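PDB 5FGO: CG1507-PB, isoform B from Drosophila melanogaster, which probably binds purine-rich DNA and RNA as a transcription regulator, and is represented here by its third Pur-alpha repeat alone. Local coordinates for residues P56-C59 with W60-R64. Sequence-based numbering, arbitrary orientation.
Sequences PEKC and WIRFR
One face of the Trp60 indole is covered by the backbone of Glu57, whose CA sits 3.4 Å from the centroid of the five-membered ring in a CH-pi contact. Beyond it the extended Glu57 chain runs over the fused ring atoms, CG 4.0 Å from Trp60 CD2. With CG anti to its own carbonyl carbon (chi1 -69°), Trp60 folds its ring back under the turn, where NE1 donates to Ile55 O on strand 49-56. The second flat group is the Arg62 guanidinium: Cys59 CB lies over one face, 3.7 Å from NH2, and Lys58 O comes to the edge, accepting a 2.9 Å bond from NH2. A bend at chi3 (-76°) turns the arginine back to it. At the edge of the Phe63 ring lies Cys59 O. The backbone ties the turn to the helix, Trp60 N bonding Glu57 O at 2.9 Å and almost straight, and Phe63 N bonding Cys59 O at 3.0 Å. An alanine in place of Trp60 would probably leave Ile55 O without its indole donor and uncover Glu57 CA. Phe63 continues into the second subunit, meeting Phe29 of that chain edge-to-face. The whole is a helix N-terminus with Cys59 at the N-cap, where the last strand of the four-stranded antiparallel sheet turns into helix 60-72, completing the beta-beta-beta-beta-alpha topology of a PUR repeat.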
loop_
_atom_site.group_PDB
_atom_site.type_symbol
_atom_site.label_atom_id
_atom_site.label_comp_id
_atom_site.label_asym_id
_atom_site.label_seq_id
_atom_site.Cartn_x
_atom_site.Cartn_y
_atom_site.Cartn_z
ATOM N N PRO B 56 7.283 6.990 0.109
ATOM C CA PRO B 56 7.700 8.311 -0.383
ATOM C C PRO B 56 7.097 8.528 -1.754
ATOM O O PRO B 56 6.961 7.537 -2.479
ATOM C CB PRO B 56 9.224 8.210 -0.484
ATOM C CG PRO B 56 9.586 6.853 0.058
ATOM C CD PRO B 56 8.366 6.002 0.035
ATOM N N GLU B 57 6.755 9.772 -2.094
ATOM C CA GLU B 57 6.135 10.091 -3.379
ATOM C C GLU B 57 6.931 9.582 -4.577
ATOM O O GLU B 57 6.348 9.040 -5.501
ATOM C CB GLU B 57 5.916 11.599 -3.542
ATOM C CG GLU B 57 4.959 11.913 -4.708
ATOM C CD GLU B 57 4.825 13.399 -5.056
ATOM O OE1 GLU B 57 5.455 14.259 -4.397
ATOM O OE2 GLU B 57 4.072 13.701 -6.009
ATOM N N LYS B 58 8.256 9.666 -4.536
ATOM C CA LYS B 58 9.073 9.329 -5.708
ATOM C C LYS B 58 8.893 7.893 -6.193
ATOM O O LYS B 58 9.485 7.497 -7.198
ATOM C CB LYS B 58 10.551 9.570 -5.426
ATOM C CG LYS B 58 11.138 8.621 -4.415
ATOM C CD LYS B 58 12.612 8.841 -4.197
ATOM C CE LYS B 58 12.840 10.037 -3.312
ATOM N NZ LYS B 58 14.263 10.151 -2.835
ATOM N N CYS B 59 8.079 7.101 -5.503
ATOM C CA CYS B 59 7.853 5.747 -5.983
ATOM C C CYS B 59 6.382 5.345 -6.026
ATOM O O CYS B 59 6.057 4.170 -6.190
ATOM C CB CYS B 59 8.688 4.757 -5.156
ATOM S SG CYS B 59 8.166 4.521 -3.452
ATOM N N TRP B 60 5.490 6.322 -5.953
ATOM C CA TRP B 60 4.047 6.033 -6.075
ATOM C C TRP B 60 3.727 5.324 -7.406
ATOM O O TRP B 60 2.900 4.400 -7.435
ATOM C CB TRP B 60 3.191 7.313 -5.945
ATOM C CG TRP B 60 3.205 7.875 -4.545
ATOM C CD1 TRP B 60 3.929 7.401 -3.488
ATOM C CD2 TRP B 60 2.417 8.962 -4.033
ATOM N NE1 TRP B 60 3.679 8.156 -2.371
ATOM C CE2 TRP B 60 2.748 9.110 -2.673
ATOM C CE3 TRP B 60 1.474 9.826 -4.593
ATOM C CZ2 TRP B 60 2.177 10.090 -1.866
ATOM C CZ3 TRP B 60 0.896 10.805 -3.786
ATOM C CH2 TRP B 60 1.252 10.925 -2.437
ATOM N N ILE B 61 4.368 5.755 -8.497
ATOM C CA ILE B 61 4.124 5.132 -9.797
ATOM C C ILE B 61 4.584 3.680 -9.826
ATOM O O ILE B 61 3.851 2.794 -10.284
ATOM C CB ILE B 61 4.792 5.906 -10.945
ATOM C CG1 ILE B 61 4.048 7.213 -11.197
ATOM C CG2 ILE B 61 4.712 5.100 -12.242
ATOM C CD1 ILE B 61 2.658 6.972 -11.746
ATOM N N ARG B 62 5.810 3.446 -9.369
ATOM C CA ARG B 62 6.345 2.085 -9.284
ATOM C C ARG B 62 5.383 1.176 -8.516
ATOM O O ARG B 62 5.109 0.047 -8.936
ATOM C CB ARG B 62 7.749 2.100 -8.637
ATOM C CG ARG B 62 8.911 2.227 -9.627
ATOM C CD ARG B 62 10.270 2.420 -8.964
ATOM N NE ARG B 62 10.429 3.790 -8.470
ATOM C CZ ARG B 62 11.454 4.222 -7.739
ATOM N NH1 ARG B 62 12.395 3.385 -7.332
ATOM N NH2 ARG B 62 11.507 5.492 -7.367
ATOM N N PHE B 63 4.852 1.698 -7.419
ATOM C CA PHE B 63 3.837 1.023 -6.633
ATOM C C PHE B 63 2.546 0.719 -7.394
ATOM O O PHE B 63 2.048 -0.408 -7.416
ATOM C CB PHE B 63 3.506 1.903 -5.452
ATOM C CG PHE B 63 3.698 1.254 -4.145
ATOM C CD1 PHE B 63 4.941 1.259 -3.538
ATOM C CD2 PHE B 63 2.637 0.659 -3.494
ATOM C CE1 PHE B 63 5.128 0.671 -2.303
ATOM C CE2 PHE B 63 2.811 0.073 -2.258
ATOM C CZ PHE B 63 4.053 0.074 -1.668
ATOM N N ARG B 64 2.028 1.750 -8.045
ATOM C CA ARG B 64 0.801 1.658 -8.799
ATOM C C ARG B 64 0.936 0.572 -9.882
ATOM O O ARG B 64 -0.012 -0.186 -10.133
ATOM C CB ARG B 64 0.459 3.033 -9.378
ATOM C CG ARG B 64 -1.020 3.217 -9.732
ATOM C CD ARG B 64 -1.331 2.879 -11.170
ATOM N NE ARG B 64 -0.702 3.835 -12.060
ATOM C CZ ARG B 64 0.262 3.515 -12.909
ATOM N NH1 ARG B 64 0.671 2.255 -12.991
ATOM N NH2 ARG B 64 0.798 4.444 -13.686
#